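Local atomic coordinates of ARO (armadillo repeats only protein) (Plasmodium falciparum Santa Lucia, PDB entry 5EWP), a protein that probably takes part in translocating rhoptries to the apical pole of the parasite and attaching them there, through binding of other proteins. Residues A[174-182]-A[222-231]. Sequence-based numbering, arbitrary orientation.
Sequences QLVNLLELP and SNSIKNLKTL
Asn227 reaches from helix 224-231 to Val176 on helix 171-177, where its ND2 gives a weak, bent hydrogen bond to Val176 O (3.0 Å, N-H...O angle 135°). The same carbonyl accepts Leu179 N, so two N-H groups share it. The amide is held in part through water: one water that accepts from Asn227 ND2 lies against Asn177 OD1 and the Glu180 carboxylate, while another lies 2.7 Å from Asn227 OD1, accepts from Lys226 NZ and also reaches Glu180 OE2. The extended Glu180 side chain crosses the amide at a slant, its CG 3.7 Å from Asn227 ND2 and its carboxylate plane 84° from the amide plane. Nearer the backbone, CB of Asn227 packs on CB of Leu179 (3.7 Å).

Val176 straddles the start of the facing helix. CG1, anti to the backbone N (chi1 168°), presses on Ser224 N at 3.4 Å, and CG2 meets Ser222 OG, which accepts from Ser224 N in an ST turn and also hydrogen-bonds Val219 O. Farther along, Leu231 crosses Leu179 at about a right angle, Leu231 CD1 to Leu179 CD2 3.9 Å, and Leu231 CD2 meets Leu181 CD2 as those two side chains run antiparallel. A water bridges Leu179 O and Asn227 O. Leu179 also packs on Ile198 of helix 192-205 and Leu228 on Leu246 of helix 237-250, consistent with the side-by-side stacking of helices that builds an armadillo solenoid.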
ATOM      1  N   GLN A 174       8.214   5.987   9.797  1.00 21.84           N
ATOM      2  CA  GLN A 174       7.322   6.477   8.757  1.00 24.32           C
ATOM      3  C   GLN A 174       5.863   6.467   9.210  1.00 19.58           C
ATOM      4  O   GLN A 174       5.123   7.408   8.931  1.00 24.85           O
ATOM      5  CB  GLN A 174       7.488   5.664   7.479  1.00 25.12           C
ATOM      6  CG  GLN A 174       8.849   5.793   6.867  1.00 33.53           C
ATOM      7  CD  GLN A 174       9.310   7.235   6.799  1.00 41.95           C
ATOM      8  OE1 GLN A 174       8.585   8.110   6.329  1.00 43.92           O
ATOM      9  NE2 GLN A 174      10.514   7.489   7.292  1.00 33.92           N
ATOM     10  N   LEU A 175       5.440   5.412   9.912  1.00 21.98           N
ATOM     11  CA  LEU A 175       4.070   5.371  10.406  1.00 18.38           C
ATOM     12  C   LEU A 175       3.757   6.499  11.349  1.00 19.33           C
ATOM     13  O   LEU A 175       2.688   7.109  11.283  1.00 27.88           O
ATOM     14  CB  LEU A 175       3.770   4.061  11.141  1.00 30.28           C
ATOM     15  CG  LEU A 175       3.244   2.862  10.396  1.00 28.91           C
ATOM     16  CD1 LEU A 175       2.869   1.777  11.429  1.00 18.93           C
ATOM     17  CD2 LEU A 175       2.036   3.298   9.564  1.00 27.97           C
ATOM     18  N   VAL A 176       4.686   6.745  12.267  1.00 24.21           N
ATOM     19  CA  VAL A 176       4.494   7.780  13.262  1.00 27.92           C
ATOM     20  C   VAL A 176       4.414   9.130  12.558  1.00 24.47           C
ATOM     21  O   VAL A 176       3.616   9.985  12.932  1.00 24.31           O
ATOM     22  CB  VAL A 176       5.612   7.752  14.329  1.00 31.87           C
ATOM     23  CG1 VAL A 176       5.578   9.007  15.187  1.00 33.80           C
ATOM     24  CG2 VAL A 176       5.461   6.514  15.204  1.00 32.12           C
ATOM     25  N   ASN A 177       5.214   9.312  11.511  1.00 26.61           N
ATOM     26  CA  ASN A 177       5.137  10.538  10.724  1.00 31.05           C
ATOM     27  C   ASN A 177       3.790  10.745  10.043  1.00 32.59           C
ATOM     28  O   ASN A 177       3.379  11.881   9.796  1.00 24.58           O
ATOM     29  CB  ASN A 177       6.235  10.567   9.663  1.00 26.84           C
ATOM     30  CG  ASN A 177       7.603  10.800  10.257  1.00 37.51           C
ATOM     31  OD1 ASN A 177       7.739  11.024  11.461  1.00 46.74           O
ATOM     32  ND2 ASN A 177       8.629  10.749   9.416  1.00 28.73           N
ATOM     33  N   LEU A 178       3.082   9.659   9.756  1.00 25.40           N
ATOM     34  CA  LEU A 178       1.759   9.793   9.161  1.00 22.76           C
ATOM     35  C   LEU A 178       0.760  10.386  10.147  1.00 24.68           C
ATOM     36  O   LEU A 178      -0.321  10.806   9.750  1.00 24.19           O
ATOM     37  CB  LEU A 178       1.245   8.442   8.639  1.00 27.05           C
ATOM     38  CG  LEU A 178       2.023   7.871   7.443  1.00 24.68           C
ATOM     39  CD1 LEU A 178       1.458   6.538   6.954  1.00 27.96           C
ATOM     40  CD2 LEU A 178       2.067   8.862   6.322  1.00 23.23           C
ATOM     41  N   LEU A 179       1.120  10.433  11.430  1.00 18.88           N
ATOM     42  CA  LEU A 179       0.247  11.050  12.427  1.00 23.40           C
ATOM     43  C   LEU A 179       0.253  12.584  12.353  1.00 27.29           C
ATOM     44  O   LEU A 179      -0.666  13.243  12.849  1.00 26.92           O
ATOM     45  CB  LEU A 179       0.661  10.626  13.837  1.00 24.35           C
ATOM     46  CG  LEU A 179       0.611   9.137  14.172  1.00 24.23           C
ATOM     47  CD1 LEU A 179       1.299   8.885  15.521  1.00 26.40           C
ATOM     48  CD2 LEU A 179      -0.826   8.645  14.199  1.00 26.68           C
ATOM     49  N   GLU A 180       1.282  13.150  11.739  1.00 28.78           N
ATOM     50  CA  GLU A 180       1.422  14.606  11.690  1.00 31.20           C
ATOM     51  C   GLU A 180       0.298  15.295  10.914  1.00 35.50           C
ATOM     52  O   GLU A 180      -0.202  14.769   9.924  1.00 30.70           O
ATOM     53  CB  GLU A 180       2.777  14.995  11.092  1.00 25.16           C
ATOM     54  CG  GLU A 180       3.944  14.681  12.015  1.00 29.84           C
ATOM     55  CD  GLU A 180       5.292  15.092  11.444  1.00 42.79           C
ATOM     56  OE1 GLU A 180       5.336  15.626  10.314  1.00 45.22           O
ATOM     57  OE2 GLU A 180       6.312  14.859  12.123  1.00 42.46           O
ATOM     58  N   LEU A 181      -0.113  16.465  11.391  1.00 35.31           N
ATOM     59  CA  LEU A 181      -1.072  17.290  10.663  1.00 35.42           C
ATOM     60  C   LEU A 181      -0.412  17.909   9.436  1.00 40.25           C
ATOM     61  O   LEU A 181       0.801  18.120   9.432  1.00 37.56           O
ATOM     62  CB  LEU A 181      -1.625  18.400  11.570  1.00 35.99           C
ATOM     63  CG  LEU A 181      -2.567  17.990  12.702  1.00 41.04           C
ATOM     64  CD1 LEU A 181      -2.954  19.203  13.544  1.00 48.05           C
ATOM     65  CD2 LEU A 181      -3.800  17.293  12.170  1.00 38.62           C
ATOM     66  N   PRO A 182      -1.209  18.223   8.398  1.00 40.70           N
ATOM     67  CA  PRO A 182      -0.738  19.058   7.287  1.00 42.10           C
ATOM     68  C   PRO A 182      -0.329  20.430   7.821  1.00 39.46           C
ATOM     69  O   PRO A 182      -0.954  20.898   8.771  1.00 38.52           O
ATOM     70  CB  PRO A 182      -1.960  19.164   6.369  1.00 45.39           C
ATOM     71  CG  PRO A 182      -2.856  18.057   6.768  1.00 45.05           C
ATOM     72  CD  PRO A 182      -2.602  17.785   8.211  1.00 41.85           C
ATOM     73  N   SER A 222       9.645   7.113  19.840  1.00 41.63           N
ATOM     74  CA  SER A 222       9.356   7.831  18.602  1.00 40.12           C
ATOM     75  C   SER A 222       8.585   9.110  18.910  1.00 39.10           C
ATOM     76  O   SER A 222       8.326   9.417  20.072  1.00 40.13           O
ATOM     77  CB  SER A 222       8.540   6.957  17.635  1.00 31.68           C
ATOM     78  OG  SER A 222       7.184   6.887  18.049  1.00 29.21           O
ATOM     79  N   ASN A 223       8.187   9.830  17.866  1.00 38.66           N
ATOM     80  CA  ASN A 223       7.385  11.042  18.031  1.00 35.25           C
ATOM     81  C   ASN A 223       5.910  10.750  18.252  1.00 33.57           C
ATOM     82  O   ASN A 223       5.080  11.639  18.092  1.00 32.48           O
ATOM     83  CB  ASN A 223       7.511  11.952  16.810  1.00 39.07           C
ATOM     84  CG  ASN A 223       8.862  12.616  16.713  1.00 47.66           C
ATOM     85  OD1 ASN A 223       9.420  12.751  15.623  1.00 50.79           O
ATOM     86  ND2 ASN A 223       9.407  13.020  17.854  1.00 44.71           N
ATOM     87  N   SER A 224       5.582   9.506  18.599  1.00 30.20           N
ATOM     88  CA  SER A 224       4.186   9.097  18.694  1.00 33.92           C
ATOM     89  C   SER A 224       3.406   9.930  19.702  1.00 37.30           C
ATOM     90  O   SER A 224       2.368  10.496  19.370  1.00 33.56           O
ATOM     91  CB  SER A 224       4.075   7.608  19.065  1.00 31.42           C
ATOM     92  OG  SER A 224       4.681   7.330  20.323  1.00 30.87           O
ATOM     93  N   ILE A 225       3.919  10.014  20.926  1.00 32.29           N
ATOM     94  CA  ILE A 225       3.224  10.722  21.999  1.00 37.94           C
ATOM     95  C   ILE A 225       3.028  12.196  21.644  1.00 33.99           C
ATOM     96  O   ILE A 225       1.931  12.734  21.786  1.00 36.62           O
ATOM     97  CB  ILE A 225       3.985  10.589  23.331  1.00 41.15           C
ATOM     98  CG1 ILE A 225       3.909   9.142  23.823  1.00 42.99           C
ATOM     99  CG2 ILE A 225       3.423  11.536  24.373  1.00 39.00           C
ATOM    100  CD1 ILE A 225       4.804   8.842  24.996  1.00 42.03           C
ATOM    101  N   LYS A 226       4.090  12.824  21.155  1.00 29.68           N
ATOM    102  CA  LYS A 226       4.017  14.195  20.662  1.00 36.58           C
ATOM    103  C   LYS A 226       2.915  14.366  19.616  1.00 37.06           C
ATOM    104  O   LYS A 226       2.079  15.268  19.721  1.00 30.96           O
ATOM    105  CB  LYS A 226       5.358  14.614  20.059  1.00 36.16           C
ATOM    106  CG  LYS A 226       5.316  15.938  19.312  1.00 39.24           C
ATOM    107  CD  LYS A 226       6.653  16.236  18.669  1.00 42.94           C
ATOM    108  CE  LYS A 226       6.571  17.466  17.763  1.00 42.77           C
ATOM    109  NZ  LYS A 226       7.679  17.462  16.768  1.00 41.17           N
ATOM    110  N   ASN A 227       2.913  13.496  18.605  1.00 31.69           N
ATOM    111  CA  ASN A 227       1.959  13.636  17.509  1.00 31.49           C
ATOM    112  C   ASN A 227       0.544  13.334  17.960  1.00 32.75           C
ATOM    113  O   ASN A 227      -0.404  14.001  17.535  1.00 34.98           O
ATOM    114  CB  ASN A 227       2.336  12.730  16.334  1.00 31.11           C
ATOM    115  CG  ASN A 227       3.639  13.136  15.676  1.00 33.86           C
ATOM    116  OD1 ASN A 227       4.160  14.223  15.923  1.00 34.88           O
ATOM    117  ND2 ASN A 227       4.167  12.269  14.821  1.00 29.99           N
ATOM    118  N   LEU A 228       0.411  12.325  18.821  1.00 36.24           N
ATOM    119  CA  LEU A 228      -0.881  11.923  19.351  1.00 35.77           C
ATOM    120  C   LEU A 228      -1.496  13.032  20.196  1.00 39.00           C
ATOM    121  O   LEU A 228      -2.703  13.258  20.134  1.00 39.81           O
ATOM    122  CB  LEU A 228      -0.748  10.635  20.164  1.00 32.44           C
ATOM    123  CG  LEU A 228      -0.531   9.377  19.319  1.00 33.18           C
ATOM    124  CD1 LEU A 228      -0.219   8.177  20.193  1.00 33.96           C
ATOM    125  CD2 LEU A 228      -1.754   9.108  18.468  1.00 36.69           C
ATOM    126  N   LYS A 229      -0.673  13.710  20.991  1.00 38.18           N
ATOM    127  CA  LYS A 229      -1.156  14.836  21.791  1.00 47.96           C
ATOM    128  C   LYS A 229      -1.753  15.924  20.896  1.00 47.24           C
ATOM    129  O   LYS A 229      -2.781  16.519  21.227  1.00 42.98           O
ATOM    130  CB  LYS A 229      -0.037  15.411  22.662  1.00 47.80           C
ATOM    131  CG  LYS A 229       0.132  14.697  23.987  1.00 51.44           C
ATOM    132  CD  LYS A 229       1.456  15.049  24.636  1.00 55.77           C
ATOM    133  CE  LYS A 229       1.626  14.332  25.968  1.00 57.03           C
ATOM    134  NZ  LYS A 229       2.983  14.574  26.546  1.00 57.14           N
ATOM    135  N   THR A 230      -1.109  16.169  19.758  1.00 39.41           N
ATOM    136  CA  THR A 230      -1.620  17.129  18.781  1.00 44.78           C
ATOM    137  C   THR A 230      -2.944  16.658  18.183  1.00 43.88           C
ATOM    138  O   THR A 230      -3.867  17.450  17.995  1.00 42.07           O
ATOM    139  CB  THR A 230      -0.601  17.378  17.651  1.00 46.33           C
ATOM    140  OG1 THR A 230       0.600  17.929  18.204  1.00 48.00           O
ATOM    141  CG2 THR A 230      -1.157  18.348  16.620  1.00 43.82           C
ATOM    142  N   LEU A 231      -3.029  15.369  17.868  1.00 40.13           N
ATOM    143  CA  LEU A 231      -4.241  14.823  17.270  1.00 41.37           C
ATOM    144  C   LEU A 231      -5.449  14.823  18.212  1.00 46.53           C
ATOM    145  O   LEU A 231      -6.583  15.035  17.772  1.00 49.57           O
ATOM    146  CB  LEU A 231      -3.989  13.397  16.768  1.00 35.33           C
ATOM    147  CG  LEU A 231      -3.132  13.236  15.512  1.00 33.91           C
ATOM    148  CD1 LEU A 231      -3.010  11.755  15.138  1.00 34.63           C
ATOM    149  CD2 LEU A 231      -3.709  14.035  14.354  1.00 35.35           C
TER
HETATM  150  O   HOH W   1       6.792  12.739  13.433  1.00 33.73           O
HETATM  151  O   HOH W   2      -0.041  15.118  14.857  1.00 33.37           O
HETATM  152  O   HOH W   3       6.255  15.719  14.975  1.00 39.34           O